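Beta-galactosidase (Trichoderma reesei, PDB 3OG2) probably hydrolyses terminal non-reducing beta-D-galactose residues of beta-D-galactosides, as a glycoside hydrolase of family 35 built on a TIM barrel. Local coordinates at residues A[48-53]-A[76-81]; A[452-457]-A[469-474]; A[629-634]-A[641-646]; A[729-734]-A[803-808]. All blocks are in the same frame, centred on the assembly; numbering follows the deposited sequence. Where two conformers were deposited one is given.

Of the four contacts, interaction 1 lies nearest the centre of the chain, about 11 Å from it, and it alone holds a galactose-binding residue, Y76, whose side chain approaches those of N179 and E278 to about 3 Å between nearest atoms; no galactose is bound in this model. The other three belong to beta-sheet regions away from that site. Interactions 2 and 3 are about 31 Å apart between centres, with nearest atoms about 15 Å apart. Interaction 4 lies on the other side of the chain's centre from both, about 63 Å and 68 Å from them between centres. No two touch; along the chain they follow in series.

Interaction 1 of 4, residues A[48-53]-A[76-81]; sequences HPFRLP and YVDWAL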
# COMPACT_ATOMS: atom_id res chain seq x y z
N HIS A 48 -1.12 -1.09 -5.10
CA HIS A 48 -0.29 -1.91 -6.01
C HIS A 48 -1.10 -3.11 -6.43
O HIS A 48 -1.40 -3.96 -5.62
CB HIS A 48 0.97 -2.38 -5.31
CG HIS A 48 1.87 -1.21 -4.98
ND1 HIS A 48 2.92 -1.31 -4.13
CD2 HIS A 48 1.81 0.06 -5.48
CE1 HIS A 48 3.49 -0.08 -4.08
NE2 HIS A 48 2.84 0.76 -4.88
N PRO A 49 -1.53 -3.18 -7.70
CA PRO A 49 -2.46 -4.25 -8.11
C PRO A 49 -1.90 -5.62 -7.83
O PRO A 49 -2.66 -6.54 -7.50
CB PRO A 49 -2.68 -3.99 -9.60
CG PRO A 49 -1.67 -3.01 -10.03
CD PRO A 49 -1.25 -2.23 -8.79
N PHE A 50 -0.58 -5.79 -7.97
CA PHE A 50 -0.03 -7.13 -7.77
C PHE A 50 0.00 -7.57 -6.32
O PHE A 50 0.29 -8.75 -6.08
CB PHE A 50 1.39 -7.17 -8.39
CG PHE A 50 2.31 -6.08 -7.86
CD1 PHE A 50 3.02 -6.28 -6.68
CD2 PHE A 50 2.45 -4.88 -8.57
CE1 PHE A 50 3.85 -5.30 -6.14
CE2 PHE A 50 3.26 -3.90 -8.01
CZ PHE A 50 3.94 -4.08 -6.82
N ARG A 51 -0.28 -6.67 -5.38
CA ARG A 51 -0.34 -7.05 -3.96
C ARG A 51 -1.76 -7.43 -3.50
O ARG A 51 -1.96 -7.75 -2.34
CB ARG A 51 0.19 -5.90 -3.11
CG ARG A 51 1.75 -5.97 -3.11
CD ARG A 51 2.37 -4.74 -2.49
NE ARG A 51 3.72 -5.01 -1.96
CZ ARG A 51 4.76 -4.22 -2.08
NH1 ARG A 51 4.78 -3.10 -2.80
NH2 ARG A 51 5.85 -4.63 -1.44
N LEU A 52 -2.71 -7.51 -4.45
CA LEU A 52 -4.09 -7.92 -4.18
C LEU A 52 -4.55 -8.72 -5.39
O LEU A 52 -5.15 -8.13 -6.32
CB LEU A 52 -5.00 -6.70 -3.90
CG LEU A 52 -6.46 -7.08 -3.60
CD1 LEU A 52 -6.59 -8.02 -2.43
CD2 LEU A 52 -7.25 -5.80 -3.34
N PRO A 53 -4.24 -10.01 -5.44
CA PRO A 53 -4.52 -10.81 -6.65
C PRO A 53 -5.95 -11.30 -6.67
O PRO A 53 -6.22 -12.50 -6.93
CB PRO A 53 -3.51 -11.96 -6.51
CG PRO A 53 -3.44 -12.18 -5.00
CD PRO A 53 -3.52 -10.76 -4.42
N TYR A 76 2.23 0.95 -9.01
CA TYR A 76 3.40 0.33 -9.63
C TYR A 76 2.94 -0.87 -10.44
O TYR A 76 1.89 -1.49 -10.14
CB TYR A 76 4.39 -0.14 -8.56
CG TYR A 76 5.29 0.93 -7.98
CD1 TYR A 76 5.94 1.91 -8.76
CD2 TYR A 76 5.56 0.86 -6.60
CE1 TYR A 76 6.80 2.83 -8.14
CE2 TYR A 76 6.41 1.78 -6.01
CZ TYR A 76 7.02 2.75 -6.79
OH TYR A 76 7.84 3.64 -6.14
N VAL A 77 3.81 -1.25 -11.39
CA VAL A 77 3.75 -2.58 -12.02
C VAL A 77 5.06 -3.28 -11.70
O VAL A 77 6.12 -2.61 -11.78
CB VAL A 77 3.54 -2.50 -13.53
CG1 VAL A 77 3.42 -3.91 -14.10
CG2 VAL A 77 2.36 -1.62 -13.89
N ASP A 78 5.02 -4.55 -11.32
CA ASP A 78 6.22 -5.30 -10.93
C ASP A 78 6.66 -6.18 -12.08
O ASP A 78 6.06 -7.24 -12.36
CB ASP A 78 5.87 -6.11 -9.67
CG ASP A 78 7.04 -6.86 -9.12
OD1 ASP A 78 8.15 -6.89 -9.68
OD2 ASP A 78 6.86 -7.48 -8.00
N TRP A 79 7.74 -5.77 -12.74
CA TRP A 79 8.27 -6.47 -13.92
C TRP A 79 8.55 -7.93 -13.59
O TRP A 79 8.27 -8.82 -14.42
CB TRP A 79 9.54 -5.70 -14.35
CG TRP A 79 10.33 -6.28 -15.47
CD1 TRP A 79 10.01 -7.28 -16.39
CD2 TRP A 79 11.67 -5.86 -15.81
NE1 TRP A 79 11.06 -7.47 -17.25
CE2 TRP A 79 12.09 -6.62 -16.92
CE3 TRP A 79 12.53 -4.91 -15.28
CZ2 TRP A 79 13.34 -6.46 -17.50
CZ3 TRP A 79 13.78 -4.74 -15.84
CH2 TRP A 79 14.17 -5.52 -16.94
N ALA A 80 9.10 -8.22 -12.42
CA ALA A 80 9.51 -9.58 -12.06
C ALA A 80 8.33 -10.56 -12.13
O ALA A 80 8.56 -11.75 -12.33
CB ALA A 80 10.10 -9.60 -10.65
N LEU A 81 7.08 -10.06 -11.95
CA LEU A 81 5.92 -10.98 -12.07
C LEU A 81 5.45 -11.18 -13.49
O LEU A 81 4.75 -12.17 -13.73
CB LEU A 81 4.77 -10.40 -11.22
CG LEU A 81 5.06 -10.45 -9.69
CD1 LEU A 81 3.96 -9.65 -8.97
CD2 LEU A 81 5.10 -11.88 -9.21
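F50 makes the main apolar contact, with D78, L81 and Y76 round its ring. Its CG lies between the backbone N and the carbonyl carbon (chi1 55°), which starts the ring off toward D78. D78 CB sits over the centre of one face, 3.7 Å from the ring centroid and 9° off its normal, a CH-pi contact; H48 CB lies over the opposite face. L81 CD1 comes to 3.6 Å from F50 CB, while Y76 O lies at the ring edge, 3.5 Å from F50 CE2. With an alanine at F50, the D78 methylene would probably lose its aromatic cover and a gap would open beside Y76.

Segment 48-53 follows strand 38-47 of the TIM barrel; 76-81 begins on the last residue of the parallel strand 72-76, the galactose-binding Y76, whose OH bonds N179.

The one pair of rings, H48 and Y76, is oblique: the side chains run side by side, planes at 42°, with H48 NE2 3.2 Å from Y76 CD2.

No hydrogen bond crosses the contact; within the segments, R51 NH1 donates to H48 ND1 (2.9 Å), whose ring NE2 bonds E46, and A80 N gives the N-cap D78 OD1 a weak bond.

Interaction 2 of 4, residues A[452-457]-A[469-474]; sequences IHVTDY and AEIFTW
Y457 turns one face of its ring to I471, and the methyl CD1 of I471 stands over the centre of that face, 4.0 Å from the centroid. This CH-pi contact joins two sheets of the all-beta region of domain 2: strand 450-459, from an antiparallel sheet of eight strands, and strand 470-476, at the edge of a mixed sheet of five. The chain turns a corner at T455 and D456, and D456 and Y457 both face L464 in a G1 beta bulge. Y457 CG stands anti to the backbone N (chi1 -179°), which sends the side chain across toward I471.

The same I471 methyl also reaches V454, whose CG2 is 3.8 Å away, so one methyl packs against an aromatic face and a branched aliphatic side chain.

W474 meets the tyrosine differently. The two ring planes are at 87°, and the Y457 OH lies at the indole edge, near its plane. W474 NE1 gives it a weak hydrogen bond of 3.3 Å; NE1 also bonds V371 O, and the Y457 hydroxyl is bonded to S372.

At the other end, the E470 carboxylate reaches the backbone of I452. Its OE2 is gripped by two partners, the I452 N-H and K309, with which it forms a salt bridge. Between the backbones, one water donates to I452 O and A469 O, while another accepts from I471 N. The E470 OE2 atom takes the I452 N-H from above the carboxylate plane, 51° out of it, at 2.9 Å.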
# COMPACT_ATOMS: atom_id res chain seq x y z
N ILE A 452 -6.58 24.82 9.13
CA ILE A 452 -6.62 25.78 8.04
C ILE A 452 -7.79 26.73 8.31
O ILE A 452 -8.95 26.35 8.37
CB ILE A 452 -6.75 25.11 6.67
CG1 ILE A 452 -5.94 23.81 6.65
CG2 ILE A 452 -6.38 26.10 5.56
CD1 ILE A 452 -4.93 23.63 5.53
N HIS A 453 -7.45 28.01 8.51
CA HIS A 453 -8.45 29.08 8.60
C HIS A 453 -8.56 29.72 7.23
O HIS A 453 -7.60 29.69 6.45
CB HIS A 453 -8.08 30.12 9.64
CG HIS A 453 -7.83 29.55 11.01
ND1 HIS A 453 -8.57 28.52 11.57
CD2 HIS A 453 -6.94 29.89 11.95
CE1 HIS A 453 -8.12 28.26 12.81
NE2 HIS A 453 -7.11 29.08 13.05
N VAL A 454 -9.73 30.29 6.90
CA VAL A 454 -9.91 30.88 5.58
C VAL A 454 -10.50 32.28 5.67
O VAL A 454 -11.18 32.64 6.62
CB VAL A 454 -10.85 30.01 4.69
CG1 VAL A 454 -10.24 28.63 4.42
CG2 VAL A 454 -12.22 29.83 5.30
N THR A 455 -10.21 33.08 4.64
CA THR A 455 -10.91 34.36 4.45
C THR A 455 -11.44 34.45 3.02
O THR A 455 -10.84 33.89 2.06
CB THR A 455 -10.09 35.61 4.82
OG1 THR A 455 -9.00 35.75 3.92
CG2 THR A 455 -9.51 35.54 6.24
N ASP A 456 -12.55 35.16 2.84
CA ASP A 456 -13.25 35.32 1.58
C ASP A 456 -13.34 34.01 0.83
O ASP A 456 -12.92 33.86 -0.33
CB ASP A 456 -12.55 36.38 0.71
CG ASP A 456 -12.76 37.73 1.41
OD1 ASP A 456 -13.93 38.20 1.46
OD2 ASP A 456 -11.78 38.30 1.91
N TYR A 457 -13.89 33.01 1.53
CA TYR A 457 -14.00 31.66 0.98
C TYR A 457 -15.35 31.53 0.31
O TYR A 457 -16.40 31.67 0.98
CB TYR A 457 -13.85 30.66 2.14
CG TYR A 457 -13.94 29.23 1.68
CD1 TYR A 457 -15.19 28.57 1.63
CD2 TYR A 457 -12.80 28.53 1.28
CE1 TYR A 457 -15.28 27.26 1.21
CE2 TYR A 457 -12.90 27.21 0.87
CZ TYR A 457 -14.14 26.59 0.85
OH TYR A 457 -14.26 25.29 0.42
N ALA A 469 -13.30 27.74 11.96
CA ALA A 469 -13.58 26.30 11.86
C ALA A 469 -13.24 25.78 10.49
O ALA A 469 -13.33 26.52 9.50
CB ALA A 469 -15.10 26.14 12.12
N GLU A 470 -12.90 24.50 10.43
CA GLU A 470 -12.51 23.92 9.16
C GLU A 470 -13.71 23.48 8.36
O GLU A 470 -14.76 23.14 8.90
CB GLU A 470 -11.54 22.75 9.48
CG GLU A 470 -10.23 23.36 10.05
CD GLU A 470 -9.12 22.35 10.22
OE1 GLU A 470 -9.17 21.55 11.21
OE2 GLU A 470 -8.20 22.38 9.36
N ILE A 471 -13.55 23.52 7.05
CA ILE A 471 -14.63 23.16 6.15
C ILE A 471 -14.50 21.68 5.80
O ILE A 471 -13.42 21.23 5.40
CB ILE A 471 -14.52 23.99 4.87
CG1 ILE A 471 -14.83 25.45 5.14
CG2 ILE A 471 -15.45 23.48 3.76
CD1 ILE A 471 -13.77 26.43 4.94
N PHE A 472 -15.56 20.94 6.00
CA PHE A 472 -15.63 19.54 5.56
C PHE A 472 -16.12 19.49 4.11
O PHE A 472 -15.49 18.90 3.23
CB PHE A 472 -16.54 18.73 6.51
CG PHE A 472 -16.76 17.35 5.93
CD1 PHE A 472 -15.71 16.41 5.92
CD2 PHE A 472 -17.98 16.98 5.39
CE1 PHE A 472 -15.92 15.15 5.39
CE2 PHE A 472 -18.18 15.71 4.85
CZ PHE A 472 -17.15 14.78 4.86
N THR A 473 -17.25 20.13 3.82
CA THR A 473 -17.77 20.18 2.45
C THR A 473 -18.76 21.31 2.35
O THR A 473 -19.21 21.87 3.38
CB THR A 473 -18.41 18.84 2.03
OG1 THR A 473 -18.52 18.80 0.60
CG2 THR A 473 -19.82 18.67 2.61
N TRP A 474 -19.14 21.63 1.12
CA TRP A 474 -20.31 22.50 0.93
C TRP A 474 -20.85 22.16 -0.45
O TRP A 474 -20.08 21.67 -1.29
CB TRP A 474 -19.99 23.99 1.06
CG TRP A 474 -19.05 24.48 -0.00
CD1 TRP A 474 -17.69 24.53 0.10
CD2 TRP A 474 -19.38 24.96 -1.31
NE1 TRP A 474 -17.15 25.02 -1.07
CE2 TRP A 474 -18.16 25.29 -1.94
CE3 TRP A 474 -20.61 25.12 -1.98
CZ2 TRP A 474 -18.16 25.78 -3.23
CZ3 TRP A 474 -20.60 25.63 -3.28
CH2 TRP A 474 -19.35 25.95 -3.88
O HOH W 1 -10.93 24.43 6.21
O HOH W 2 -11.28 26.94 7.51

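Interaction 3 of 4, residues A[629-634]-A[641-646]; sequences KELGYS and WIAHPA
Y633 and W641 form the tight part of this contact. Their rings stack face to face, the tyrosine ring and the six-membered indole ring 3.8 Å apart between centroids with planes at 12°. W641 CD2 lies over the centre of the Y633 face, and CE1 of Y633 comes within 3.4 Å of W641 CE2. Y633 CG, between the backbone N and the carbonyl carbon (chi1 52°), starts the ring off toward W641; a bond from OH to S622 O holds its far end. An alanine in place of W641 would probably uncover that face of the tyrosine and leave its ring freer to shift. Next to the stack, S634 and I642 form an antiparallel hydrogen-bonded pair: S634 N to I642 O and I642 N to S634 O are both 2.8 Å.

Farther along, the segments diverge and water steps in. One molecule accepts from H644 N and donates to G632 O. Another accepts from A646 N and has only a weak bond from K629 NZ; K629 and A646 lie exposed at the solvent side. L631 CD1 rests against P645, 3.6 Å from its N, and touches A643 CB.

The two strands form a beta hairpin, flanked by strand 623-626 beside 629-635 and strand 612-615 beside 641-643.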
# COMPACT_ATOMS: atom_id res chain seq x y z
N LYS A 629 -32.49 -2.19 -0.90
CA LYS A 629 -33.72 -2.40 -0.17
C LYS A 629 -34.39 -1.05 0.06
O LYS A 629 -33.80 -0.14 0.66
CB LYS A 629 -33.41 -3.04 1.19
CG LYS A 629 -32.86 -4.45 1.29
CD LYS A 629 -32.58 -4.85 2.74
CE LYS A 629 -33.78 -5.05 3.64
NZ LYS A 629 -33.46 -5.05 5.12
N GLU A 630 -35.62 -0.89 -0.42
CA GLU A 630 -36.32 0.37 -0.22
C GLU A 630 -36.58 0.55 1.28
O GLU A 630 -36.80 -0.41 1.98
CB GLU A 630 -37.64 0.42 -1.02
CG GLU A 630 -38.03 1.89 -1.24
CD GLU A 630 -39.50 2.19 -1.33
OE1 GLU A 630 -40.19 1.33 -1.93
OE2 GLU A 630 -39.97 3.26 -0.85
N LEU A 631 -36.60 1.79 1.72
CA LEU A 631 -37.05 2.08 3.08
C LEU A 631 -37.53 3.49 3.25
O LEU A 631 -37.22 4.40 2.50
CB LEU A 631 -35.97 1.79 4.09
CG LEU A 631 -34.84 2.82 4.22
CD1 LEU A 631 -34.02 2.41 5.41
CD2 LEU A 631 -34.07 2.87 2.91
N GLY A 632 -38.38 3.58 4.27
CA GLY A 632 -38.91 4.90 4.59
C GLY A 632 -37.91 5.74 5.33
O GLY A 632 -36.79 5.36 5.67
N TYR A 633 -38.36 6.94 5.60
CA TYR A 633 -37.48 7.91 6.27
C TYR A 633 -38.35 8.97 6.96
O TYR A 633 -39.50 9.16 6.59
CB TYR A 633 -36.52 8.56 5.24
CG TYR A 633 -37.24 9.13 4.04
CD1 TYR A 633 -37.80 10.39 4.06
CD2 TYR A 633 -37.38 8.36 2.89
CE1 TYR A 633 -38.46 10.89 2.97
CE2 TYR A 633 -38.07 8.87 1.78
CZ TYR A 633 -38.60 10.14 1.83
OH TYR A 633 -39.29 10.65 0.74
N SER A 634 -37.78 9.66 7.91
CA SER A 634 -38.35 10.81 8.56
C SER A 634 -37.82 12.04 7.81
O SER A 634 -36.67 12.04 7.36
CB SER A 634 -37.91 10.96 10.01
OG SER A 634 -38.23 9.81 10.80
N TRP A 641 -33.39 13.78 5.12
CA TRP A 641 -34.05 12.51 5.36
C TRP A 641 -33.31 11.74 6.44
O TRP A 641 -32.07 11.61 6.34
CB TRP A 641 -34.09 11.69 4.09
CG TRP A 641 -35.00 12.22 3.03
CD1 TRP A 641 -35.78 13.33 3.06
CD2 TRP A 641 -35.18 11.60 1.76
NE1 TRP A 641 -36.44 13.42 1.86
CE2 TRP A 641 -36.11 12.39 1.03
CE3 TRP A 641 -34.62 10.45 1.16
CZ2 TRP A 641 -36.51 12.05 -0.27
CZ3 TRP A 641 -35.05 10.14 -0.14
CH2 TRP A 641 -35.96 10.92 -0.82
N ILE A 642 -34.02 11.18 7.42
CA ILE A 642 -33.35 10.36 8.43
C ILE A 642 -33.94 8.96 8.31
O ILE A 642 -35.16 8.75 8.52
CB ILE A 642 -33.51 10.90 9.85
CG1 ILE A 642 -32.97 12.35 9.91
CG2 ILE A 642 -32.77 10.01 10.83
CD1 ILE A 642 -34.08 13.25 10.41
N ALA A 643 -33.07 8.04 7.99
CA ALA A 643 -33.48 6.65 7.73
C ALA A 643 -32.79 5.69 8.69
O ALA A 643 -31.73 6.00 9.26
CB ALA A 643 -33.21 6.33 6.26
N HIS A 644 -33.42 4.53 8.83
CA HIS A 644 -32.92 3.54 9.79
C HIS A 644 -32.80 2.19 9.11
O HIS A 644 -33.63 1.30 9.36
CB HIS A 644 -33.91 3.45 10.99
CG HIS A 644 -34.05 4.80 11.62
ND1 HIS A 644 -33.12 5.28 12.54
CD2 HIS A 644 -34.94 5.80 11.46
CE1 HIS A 644 -33.45 6.50 12.93
NE2 HIS A 644 -34.55 6.83 12.29
N PRO A 645 -31.83 2.02 8.23
CA PRO A 645 -31.68 0.73 7.55
C PRO A 645 -31.45 -0.38 8.57
O PRO A 645 -30.86 -0.23 9.66
CB PRO A 645 -30.44 0.91 6.67
CG PRO A 645 -29.75 2.12 7.21
CD PRO A 645 -30.79 2.99 7.86
N ALA A 646 -31.92 -1.57 8.19
CA ALA A 646 -31.69 -2.78 8.98
C ALA A 646 -30.19 -3.02 9.06
O ALA A 646 -29.51 -2.99 8.03
CB ALA A 646 -32.37 -3.99 8.34
O HOH W 3 -33.48 -1.73 5.92
O HOH W 4 -36.19 4.39 8.08

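Interaction 4 of 4, residues A[729-734]-A[803-808]; sequences FLSTQG and GILDYA
A classic beta bulge interrupts this antiparallel strand pair: L805 and D806 both face S731, and the register shifts by one residue before T732 pairs with I804. L805 N donates to S731 O at 2.8 Å. D806 N reaches the same S731 O at 3.5 Å, a weak bond, and S731 N donates to D806 O. On both sides of the bulge the ladder is regular. F729 and A808 exchange two bonds, F729 N to A808 O being 2.8 Å, and Q733 and G803 likewise bond in both directions. At the positive phi of G803 (133°) a CB would be jammed against the carbonyl O of the residue before, which calls for glycine.

The extra residue, L805, lays its side chain against Q733, with CD1 3.7 Å from Q733 CB; Q733 NE2 is bonded to P801 O. S731 OG, anti to its backbone N (chi1 -179°), comes to 3.8 Å from L805 CB and is bonded to N762. On the same face F729 puts its ring edge toward the D806 carboxylate, the two planes 85° apart. On the other face L730 CD1 touches both I804 CG2 and Y807 CB, each at 4.0 Å.

Strand 726-733, part of a second all-beta domain, is the middle of a three-stranded sheet, between 760-767 and 803-811. L730 and T732 pack on V780 and V782 of strand 775-782, in another sheet.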
# COMPACT_ATOMS: atom_id res chain seq x y z
N PHE A 729 33.62 -25.77 5.61
CA PHE A 729 33.34 -24.34 5.74
C PHE A 729 32.28 -24.08 4.71
O PHE A 729 32.49 -24.48 3.54
CB PHE A 729 34.61 -23.50 5.45
CG PHE A 729 34.25 -22.05 5.17
CD1 PHE A 729 33.78 -21.27 6.22
CD2 PHE A 729 34.41 -21.52 3.90
CE1 PHE A 729 33.46 -19.95 5.98
CE2 PHE A 729 34.10 -20.19 3.66
CZ PHE A 729 33.64 -19.41 4.71
N LEU A 730 31.20 -23.46 5.08
CA LEU A 730 30.14 -23.15 4.15
C LEU A 730 29.60 -21.74 4.34
O LEU A 730 29.14 -21.37 5.41
CB LEU A 730 29.05 -24.17 4.40
CG LEU A 730 27.99 -24.40 3.41
CD1 LEU A 730 28.47 -24.87 2.03
CD2 LEU A 730 27.05 -25.45 4.02
N SER A 731 29.70 -20.92 3.31
CA SER A 731 29.21 -19.55 3.34
C SER A 731 27.94 -19.48 2.52
O SER A 731 27.98 -19.73 1.30
CB SER A 731 30.33 -18.63 2.82
OG SER A 731 29.90 -17.27 2.84
N THR A 732 26.83 -19.23 3.20
CA THR A 732 25.52 -19.17 2.52
C THR A 732 24.95 -17.79 2.53
O THR A 732 25.27 -16.94 3.38
CB THR A 732 24.52 -20.19 3.14
OG1 THR A 732 24.39 -19.91 4.56
CG2 THR A 732 24.97 -21.63 2.94
N GLN A 733 24.05 -17.49 1.59
CA GLN A 733 23.46 -16.16 1.53
C GLN A 733 22.03 -16.33 1.05
O GLN A 733 21.77 -16.86 -0.05
CB GLN A 733 24.27 -15.25 0.60
CG GLN A 733 23.59 -13.88 0.49
CD GLN A 733 24.56 -12.84 -0.03
OE1 GLN A 733 25.32 -12.26 0.76
NE2 GLN A 733 24.58 -12.61 -1.35
N GLY A 734 21.08 -15.83 1.84
CA GLY A 734 19.67 -15.92 1.47
C GLY A 734 18.92 -14.60 1.56
O GLY A 734 17.72 -14.58 1.34
N GLY A 803 22.29 -18.54 -2.37
CA GLY A 803 22.84 -19.88 -2.48
C GLY A 803 24.13 -19.95 -1.67
O GLY A 803 24.18 -19.50 -0.51
N ILE A 804 25.14 -20.55 -2.27
CA ILE A 804 26.41 -20.79 -1.58
C ILE A 804 27.43 -19.85 -2.20
O ILE A 804 27.72 -19.91 -3.38
CB ILE A 804 26.85 -22.26 -1.69
CG1 ILE A 804 25.81 -23.16 -0.98
CG2 ILE A 804 28.26 -22.47 -1.15
CD1 ILE A 804 25.96 -24.63 -1.30
N LEU A 805 27.97 -18.95 -1.36
CA LEU A 805 28.98 -17.99 -1.82
C LEU A 805 30.35 -18.61 -1.84
O LEU A 805 31.20 -18.15 -2.63
CB LEU A 805 29.03 -16.81 -0.81
CG LEU A 805 27.74 -16.02 -0.69
CD1 LEU A 805 27.94 -14.87 0.29
CD2 LEU A 805 27.33 -15.50 -2.05
N ASP A 806 30.65 -19.53 -0.93
CA ASP A 806 32.00 -20.06 -0.83
C ASP A 806 31.91 -21.31 0.01
O ASP A 806 30.96 -21.51 0.80
CB ASP A 806 32.95 -19.08 -0.11
CG ASP A 806 34.41 -19.33 -0.40
OD1 ASP A 806 34.73 -20.26 -1.17
OD2 ASP A 806 35.24 -18.56 0.11
N TYR A 807 32.88 -22.19 -0.12
CA TYR A 807 32.99 -23.36 0.72
C TYR A 807 34.43 -23.87 0.68
O TYR A 807 35.18 -23.57 -0.23
CB TYR A 807 32.05 -24.48 0.26
CG TYR A 807 32.35 -25.07 -1.09
CD1 TYR A 807 33.22 -26.18 -1.25
CD2 TYR A 807 31.77 -24.54 -2.23
CE1 TYR A 807 33.52 -26.72 -2.47
CE2 TYR A 807 32.04 -25.08 -3.48
CZ TYR A 807 32.91 -26.14 -3.58
OH TYR A 807 33.14 -26.68 -4.82
N ALA A 808 34.72 -24.72 1.64
CA ALA A 808 36.02 -25.39 1.63
C ALA A 808 35.80 -26.70 2.39
O ALA A 808 35.24 -26.68 3.50
CB ALA A 808 37.11 -24.59 2.30